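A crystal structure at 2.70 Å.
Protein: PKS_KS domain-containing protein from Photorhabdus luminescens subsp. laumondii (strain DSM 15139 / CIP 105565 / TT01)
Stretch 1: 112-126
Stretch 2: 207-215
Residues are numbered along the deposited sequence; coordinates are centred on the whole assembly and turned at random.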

ATOM      1  N   ASN B 112       2.876 -29.080   0.764  1.00 46.90           N
ATOM      2  CA  ASN B 112       2.219 -30.398   0.550  1.00 48.87           C
ATOM      3  C   ASN B 112       0.720 -30.252   0.848  1.00 50.31           C
ATOM      4  O   ASN B 112       0.175 -31.085   1.602  1.00 50.75           O
ATOM      5  CB  ASN B 112       2.882 -31.507   1.376  1.00 48.83           C
ATOM      6  CG  ASN B 112       2.468 -32.902   0.954  1.00 49.09           C
ATOM      7  OD1 ASN B 112       1.969 -33.104  -0.151  1.00 48.59           O
ATOM      8  ND2 ASN B 112       2.672 -33.873   1.829  1.00 49.17           N
ATOM      9  N   LEU B 113       0.089 -29.222   0.274  1.00 51.82           N
ATOM     10  CA  LEU B 113      -1.371 -28.954   0.376  1.00 54.03           C
ATOM     11  C   LEU B 113      -2.056 -29.427  -0.910  1.00 56.19           C
ATOM     12  O   LEU B 113      -1.517 -29.158  -2.003  1.00 57.21           O
ATOM     13  CB  LEU B 113      -1.605 -27.457   0.605  1.00 53.19           C
ATOM     14  CG  LEU B 113      -1.380 -26.959   2.032  1.00 52.73           C
ATOM     15  CD1 LEU B 113      -1.319 -25.440   2.070  1.00 52.18           C
ATOM     16  CD2 LEU B 113      -2.466 -27.469   2.967  1.00 53.05           C
ATOM     17  N   ARG B 114      -3.202 -30.099  -0.773  1.00 58.99           N
ATOM     18  CA  ARG B 114      -4.014 -30.637  -1.899  1.00 61.59           C
ATOM     19  C   ARG B 114      -5.494 -30.467  -1.565  1.00 62.54           C
ATOM     20  O   ARG B 114      -5.858 -30.396  -0.393  1.00 62.77           O
ATOM     21  CB  ARG B 114      -3.638 -32.098  -2.176  1.00 63.74           C
ATOM     22  CG  ARG B 114      -3.681 -33.013  -0.960  1.00 65.31           C
ATOM     23  CD  ARG B 114      -2.757 -34.209  -1.114  1.00 66.62           C
ATOM     24  NE  ARG B 114      -2.683 -35.020   0.097  1.00 68.22           N
ATOM     25  CZ  ARG B 114      -3.410 -36.109   0.350  1.00 69.31           C
ATOM     26  NH1 ARG B 114      -3.242 -36.756   1.493  1.00 69.55           N
ATOM     27  NH2 ARG B 114      -4.296 -36.557  -0.527  1.00 69.91           N
ATOM     28  N   PRO B 115      -6.384 -30.384  -2.584  1.00 63.64           N
ATOM     29  CA  PRO B 115      -7.819 -30.177  -2.365  1.00 63.73           C
ATOM     30  C   PRO B 115      -8.421 -30.885  -1.138  1.00 62.84           C
ATOM     31  O   PRO B 115      -9.263 -30.290  -0.491  1.00 63.26           O
ATOM     32  CB  PRO B 115      -8.417 -30.745  -3.659  1.00 64.32           C
ATOM     33  CG  PRO B 115      -7.392 -30.397  -4.719  1.00 64.17           C
ATOM     34  CD  PRO B 115      -6.050 -30.464  -4.015  1.00 63.96           C
ATOM     35  N   SER B 116      -7.985 -32.119  -0.859  1.00 62.54           N
ATOM     36  CA  SER B 116      -8.428 -32.949   0.295  1.00 62.71           C
ATOM     37  C   SER B 116      -8.152 -32.217   1.616  1.00 61.59           C
ATOM     38  O   SER B 116      -9.071 -32.147   2.454  1.00 61.09           O
ATOM     39  CB  SER B 116      -7.761 -34.301   0.276  1.00 62.92           C
ATOM     40  OG  SER B 116      -7.875 -34.907  -1.004  1.00 63.76           O
ATOM     41  N   ASP B 117      -6.930 -31.698   1.784  1.00 61.13           N
ATOM     42  CA  ASP B 117      -6.458 -31.009   3.017  1.00 61.04           C
ATOM     43  C   ASP B 117      -7.101 -29.620   3.127  1.00 59.26           C
ATOM     44  O   ASP B 117      -7.423 -29.212   4.261  1.00 60.62           O
ATOM     45  CB  ASP B 117      -4.932 -30.878   3.038  1.00 62.03           C
ATOM     46  CG  ASP B 117      -4.190 -32.198   3.170  1.00 64.15           C
ATOM     47  OD1 ASP B 117      -4.671 -33.071   3.921  1.00 66.61           O
ATOM     48  OD2 ASP B 117      -3.133 -32.340   2.523  1.00 64.01           O
ATOM     49  N   ILE B 118      -7.267 -28.920   1.999  1.00 56.96           N
ATOM     50  CA  ILE B 118      -7.700 -27.491   1.946  1.00 55.60           C
ATOM     51  C   ILE B 118      -9.219 -27.416   2.151  1.00 53.42           C
ATOM     52  O   ILE B 118      -9.952 -28.062   1.378  1.00 53.50           O
ATOM     53  CB  ILE B 118      -7.277 -26.826   0.618  1.00 55.98           C
ATOM     54  CG1 ILE B 118      -5.770 -26.936   0.370  1.00 56.10           C
ATOM     55  CG2 ILE B 118      -7.743 -25.376   0.568  1.00 56.08           C
ATOM     56  CD1 ILE B 118      -5.372 -26.757  -1.078  1.00 56.43           C
ATOM     57  N   ASP B 119      -9.658 -26.648   3.155  1.00 51.48           N
ATOM     58  CA  ASP B 119     -11.069 -26.218   3.350  1.00 50.56           C
ATOM     59  C   ASP B 119     -11.200 -24.774   2.846  1.00 49.05           C
ATOM     60  O   ASP B 119     -10.634 -23.873   3.497  1.00 48.50           O
ATOM     61  CB  ASP B 119     -11.497 -26.351   4.815  1.00 50.72           C
ATOM     62  CG  ASP B 119     -12.935 -25.936   5.087  1.00 50.91           C
ATOM     63  OD1 ASP B 119     -13.760 -26.021   4.156  1.00 51.94           O
ATOM     64  OD2 ASP B 119     -13.218 -25.530   6.230  1.00 51.15           O
ATOM     65  N   GLY B 120     -11.915 -24.577   1.734  1.00 48.69           N
ATOM     66  CA  GLY B 120     -12.029 -23.291   1.014  1.00 47.75           C
ATOM     67  C   GLY B 120     -12.441 -22.144   1.922  1.00 47.30           C
ATOM     68  O   GLY B 120     -11.828 -21.063   1.816  1.00 45.18           O
ATOM     69  N   ARG B 121     -13.435 -22.371   2.787  1.00 48.56           N
ATOM     70  CA  ARG B 121     -14.040 -21.347   3.686  1.00 48.87           C
ATOM     71  C   ARG B 121     -13.002 -20.836   4.696  1.00 46.75           C
ATOM     72  O   ARG B 121     -13.147 -19.680   5.142  1.00 45.71           O
ATOM     73  CB  ARG B 121     -15.255 -21.926   4.420  1.00 51.22           C
ATOM     74  CG  ARG B 121     -16.441 -22.244   3.520  1.00 53.38           C
ATOM     75  CD  ARG B 121     -17.547 -22.971   4.263  1.00 55.28           C
ATOM     76  NE  ARG B 121     -18.724 -23.199   3.432  1.00 56.83           N
ATOM     77  CZ  ARG B 121     -18.874 -24.200   2.565  1.00 58.18           C
ATOM     78  NH1 ARG B 121     -19.994 -24.300   1.868  1.00 58.60           N
ATOM     79  NH2 ARG B 121     -17.914 -25.094   2.390  1.00 59.04           N
ATOM     80  N   ARG B 122     -12.006 -21.662   5.044  1.00 45.28           N
ATOM     81  CA  ARG B 122     -10.982 -21.369   6.085  1.00 44.31           C
ATOM     82  C   ARG B 122      -9.612 -21.107   5.438  1.00 42.59           C
ATOM     83  O   ARG B 122      -8.606 -21.125   6.178  1.00 41.94           O
ATOM     84  CB  ARG B 122     -10.895 -22.540   7.072  1.00 44.92           C
ATOM     85  CG  ARG B 122     -12.214 -22.898   7.743  1.00 45.45           C
ATOM     86  CD  ARG B 122     -12.617 -21.906   8.817  1.00 45.74           C
ATOM     87  NE  ARG B 122     -11.751 -21.990   9.986  1.00 45.95           N
ATOM     88  CZ  ARG B 122     -11.834 -21.205  11.057  1.00 46.36           C
ATOM     89  NH1 ARG B 122     -12.754 -20.255  11.126  1.00 46.28           N
ATOM     90  NH2 ARG B 122     -10.992 -21.374  12.061  1.00 47.13           N
ATOM     91  N   PHE B 123      -9.572 -20.860   4.122  1.00 41.15           N
ATOM     92  CA  PHE B 123      -8.332 -20.620   3.334  1.00 40.25           C
ATOM     93  C   PHE B 123      -8.461 -19.302   2.562  1.00 39.04           C
ATOM     94  O   PHE B 123      -9.367 -19.195   1.711  1.00 39.69           O
ATOM     95  CB  PHE B 123      -8.059 -21.798   2.394  1.00 40.45           C
ATOM     96  CG  PHE B 123      -6.964 -21.559   1.384  1.00 40.92           C
ATOM     97  CD1 PHE B 123      -5.728 -21.068   1.778  1.00 41.00           C
ATOM     98  CD2 PHE B 123      -7.164 -21.835   0.039  1.00 41.37           C
ATOM     99  CE1 PHE B 123      -4.722 -20.848   0.850  1.00 41.20           C
ATOM    100  CE2 PHE B 123      -6.154 -21.619  -0.888  1.00 41.59           C
ATOM    101  CZ  PHE B 123      -4.936 -21.125  -0.481  1.00 41.60           C
ATOM    102  N   GLY B 124      -7.576 -18.339   2.851  1.00 37.18           N
ATOM    103  CA  GLY B 124      -7.591 -16.980   2.271  1.00 36.27           C
ATOM    104  C   GLY B 124      -6.242 -16.582   1.695  1.00 35.09           C
ATOM    105  O   GLY B 124      -5.228 -17.193   2.085  1.00 34.71           O
ATOM    106  N   VAL B 125      -6.232 -15.583   0.806  1.00 34.30           N
ATOM    107  CA  VAL B 125      -5.019 -15.076   0.096  1.00 33.71           C
ATOM    108  C   VAL B 125      -4.729 -13.647   0.572  1.00 33.32           C
ATOM    109  O   VAL B 125      -5.687 -12.930   0.916  1.00 33.55           O
ATOM    110  CB  VAL B 125      -5.200 -15.135  -1.434  1.00 33.72           C
ATOM    111  CG1 VAL B 125      -3.990 -14.592  -2.179  1.00 33.76           C
ATOM    112  CG2 VAL B 125      -5.521 -16.544  -1.907  1.00 33.88           C
ATOM    113  N   ALA B 126      -3.449 -13.262   0.591  1.00 32.87           N
ATOM    114  CA  ALA B 126      -2.966 -11.898   0.915  1.00 32.75           C
ATOM    115  C   ALA B 126      -1.638 -11.641   0.190  1.00 32.56           C
ATOM    116  O   ALA B 126      -0.575 -11.783   0.824  1.00 31.96           O
ATOM    117  CB  ALA B 126      -2.829 -11.741   2.410  1.00 32.70           C
ATOM    118  N   TYR B 207      -6.696 -15.192  15.328  1.00 38.99           N
ATOM    119  CA  TYR B 207      -8.020 -14.806  15.891  1.00 39.61           C
ATOM    120  C   TYR B 207      -9.127 -15.728  15.355  1.00 40.02           C
ATOM    121  O   TYR B 207     -10.306 -15.481  15.674  1.00 40.39           O
ATOM    122  CB  TYR B 207      -8.286 -13.319  15.632  1.00 39.64           C
ATOM    123  CG  TYR B 207      -7.310 -12.396  16.319  1.00 39.82           C
ATOM    124  CD1 TYR B 207      -7.104 -12.465  17.689  1.00 40.06           C
ATOM    125  CD2 TYR B 207      -6.586 -11.452  15.607  1.00 39.63           C
ATOM    126  CE1 TYR B 207      -6.206 -11.627  18.332  1.00 40.31           C
ATOM    127  CE2 TYR B 207      -5.686 -10.605  16.234  1.00 39.79           C
ATOM    128  CZ  TYR B 207      -5.495 -10.692  17.602  1.00 40.13           C
ATOM    129  OH  TYR B 207      -4.608  -9.861  18.223  1.00 40.87           O
ATOM    130  N   GLY B 208      -8.762 -16.754  14.577  1.00 39.96           N
ATOM    131  CA  GLY B 208      -9.591 -17.953  14.332  1.00 40.27           C
ATOM    132  C   GLY B 208     -10.511 -17.836  13.126  1.00 40.12           C
ATOM    133  O   GLY B 208     -11.505 -18.585  13.089  1.00 41.31           O
ATOM    134  N   ARG B 209     -10.200 -16.959  12.166  1.00 39.97           N
ATOM    135  CA  ARG B 209     -11.010 -16.761  10.931  1.00 40.37           C
ATOM    136  C   ARG B 209     -10.540 -17.731   9.839  1.00 39.92           C
ATOM    137  O   ARG B 209     -11.401 -18.206   9.073  1.00 40.59           O
ATOM    138  CB  ARG B 209     -10.923 -15.312  10.443  1.00 40.97           C
ATOM    139  CG  ARG B 209     -11.615 -14.308  11.353  1.00 41.54           C
ATOM    140  CD  ARG B 209     -11.151 -12.885  11.098  1.00 41.83           C
ATOM    141  NE  ARG B 209     -10.631 -12.269  12.313  1.00 42.65           N
ATOM    142  CZ  ARG B 209      -9.658 -11.360  12.364  1.00 42.87           C
ATOM    143  NH1 ARG B 209      -9.064 -10.932  11.260  1.00 42.85           N
ATOM    144  NH2 ARG B 209      -9.272 -10.883  13.534  1.00 43.53           N
ATOM    145  N   ALA B 210      -9.233 -18.003   9.765  1.00 39.06           N
ATOM    146  CA  ALA B 210      -8.603 -18.886   8.754  1.00 38.81           C
ATOM    147  C   ALA B 210      -7.757 -19.964   9.441  1.00 38.81           C
ATOM    148  O   ALA B 210      -7.248 -19.707  10.550  1.00 38.95           O
ATOM    149  CB  ALA B 210      -7.767 -18.065   7.804  1.00 38.33           C
ATOM    150  N   ASP B 211      -7.628 -21.128   8.794  1.00 38.56           N
ATOM    151  CA  ASP B 211      -6.731 -22.241   9.207  1.00 38.59           C
ATOM    152  C   ASP B 211      -5.458 -22.181   8.356  1.00 37.89           C
ATOM    153  O   ASP B 211      -4.362 -22.265   8.937  1.00 37.53           O
ATOM    154  CB  ASP B 211      -7.430 -23.598   9.079  1.00 39.28           C
ATOM    155  CG  ASP B 211      -8.557 -23.809  10.077  1.00 39.76           C
ATOM    156  OD1 ASP B 211      -8.459 -23.272  11.200  1.00 40.00           O
ATOM    157  OD2 ASP B 211      -9.529 -24.505   9.722  1.00 40.37           O
ATOM    158  N   ILE B 212      -5.614 -22.041   7.034  1.00 37.35           N
ATOM    159  CA  ILE B 212      -4.511 -21.856   6.044  1.00 36.47           C
ATOM    160  C   ILE B 212      -4.573 -20.412   5.527  1.00 35.39           C
ATOM    161  O   ILE B 212      -5.678 -19.837   5.522  1.00 35.37           O
ATOM    162  CB  ILE B 212      -4.616 -22.878   4.891  1.00 36.87           C
ATOM    163  CG1 ILE B 212      -4.970 -24.283   5.389  1.00 37.66           C
ATOM    164  CG2 ILE B 212      -3.341 -22.887   4.061  1.00 36.56           C
ATOM    165  CD1 ILE B 212      -5.517 -25.197   4.314  1.00 38.19           C
ATOM    166  N   MET B 213      -3.433 -19.851   5.115  1.00 34.08           N
ATOM    167  CA  MET B 213      -3.346 -18.480   4.542  1.00 33.41           C
ATOM    168  C   MET B 213      -2.110 -18.367   3.639  1.00 32.55           C
ATOM    169  O   MET B 213      -0.986 -18.553   4.145  1.00 31.86           O
ATOM    170  CB  MET B 213      -3.274 -17.428   5.655  1.00 33.43           C
ATOM    171  CG  MET B 213      -3.806 -16.070   5.240  1.00 33.35           C
ATOM    172  SD  MET B 213      -5.613 -15.991   5.254  1.00 33.80           S
ATOM    173  CE  MET B 213      -5.874 -14.380   4.513  1.00 33.73           C
ATOM    174  N   LEU B 214      -2.322 -18.081   2.351  1.00 32.23           N
ATOM    175  CA  LEU B 214      -1.250 -17.802   1.358  1.00 31.88           C
ATOM    176  C   LEU B 214      -0.927 -16.303   1.400  1.00 31.79           C
ATOM    177  O   LEU B 214      -1.769 -15.504   0.948  1.00 31.81           O
ATOM    178  CB  LEU B 214      -1.721 -18.243  -0.032  1.00 31.40           C
ATOM    179  CG  LEU B 214      -0.638 -18.302  -1.109  1.00 31.30           C
ATOM    180  CD1 LEU B 214      -0.888 -19.454  -2.072  1.00 31.43           C
ATOM    181  CD2 LEU B 214      -0.541 -16.987  -1.868  1.00 31.15           C
ATOM    182  N   ALA B 215       0.244 -15.945   1.938  1.00 31.87           N
ATOM    183  CA  ALA B 215       0.678 -14.549   2.184  1.00 31.91           C
ATOM    184  C   ALA B 215       2.011 -14.280   1.475  1.00 31.83           C
ATOM    185  O   ALA B 215       2.740 -15.250   1.193  1.00 32.24           O
ATOM    186  CB  ALA B 215       0.784 -14.307   3.669  1.00 32.25           C
TER

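The most unusual feature of this contact is the way Arg-122 serves it from both ends. Its carbonyl O accepts two consecutive backbone amides, Asp-211 N at 2.8 Å and Ile-212 N at 3.2 Å, with N-H...O angles of 157° and 154°, so both donors aim well at one acceptor. Meanwhile its side chain, folded by three successive m rotamers, reaches the turn ahead of the second strand. NH1 donates to Gly-208 O at 2.9 Å (137°), and NH2 makes a weak bond to the same Gly-208 O at 3.0 Å (131°).

The guanidinium also forms a salt bridge with Asp-211. Arg-122 NH2 lies 3.3 Å from Asp-211 OD1 with an angle of 158°, and Arg-122 NE lies 3.4 Å from Asp-211 OD2; the latter bond is nearly straight at 172° but weak because it is long. Asp-211 OD1 and Gly-208 O both sit at the guanidinium edge, near its plane, where the N-H groups can point at them. Arg-209 O instead lies over one face, so its 3.2 Å approach to Arg-122 NH1 is no hydrogen bond. Gly-208 itself, with phi of 91°, ends a helix in a Schellman motif.

Beyond this junction, strands 123-126 and 212-215 run parallel, their axes 15° apart and 4.8 Å at closest approach. Two backbone bonds join them here: Leu-214 N to Gly-124 O at 3.1 Å, and Ala-126 N to Leu-214 O at 2.8 Å. Leu-214 thus donates and accepts on the same edge, as a parallel ladder requires. Gly-124 N stands 3.6 Å from Ile-212 O without a hydrogen bond, whereas Phe-123 CA approaches that Ile-212 O at 3.5 Å in a CA-H...O contact with an angle of 166°.

The side chains of Phe-123, Val-125, Ile-212 and Leu-214 share one face of the sheet. Phe-123 CD1 lies 3.8 Å from Ile-212 CB, and Phe-123 CE1 lies 4.1 Å from Leu-214 CB, so the ring spans both neighbours. Ile-212 also extends the apolar packing to the preceding loop, its CG2 lying 3.8 Å from Leu-113 CD1 and its CD1 4.3 Å from Ile-118 CG1.

On the face bearing Ala-126, Met-213 and Ala-215, the absence of a side chain at Gly-124 matters. An ideal CB there would fall 2.9 Å from Met-213 CE, a clash; the methionine's end occupies that space and reaches within 3.9 Å of Val-125 O, measured from Met-213 CE.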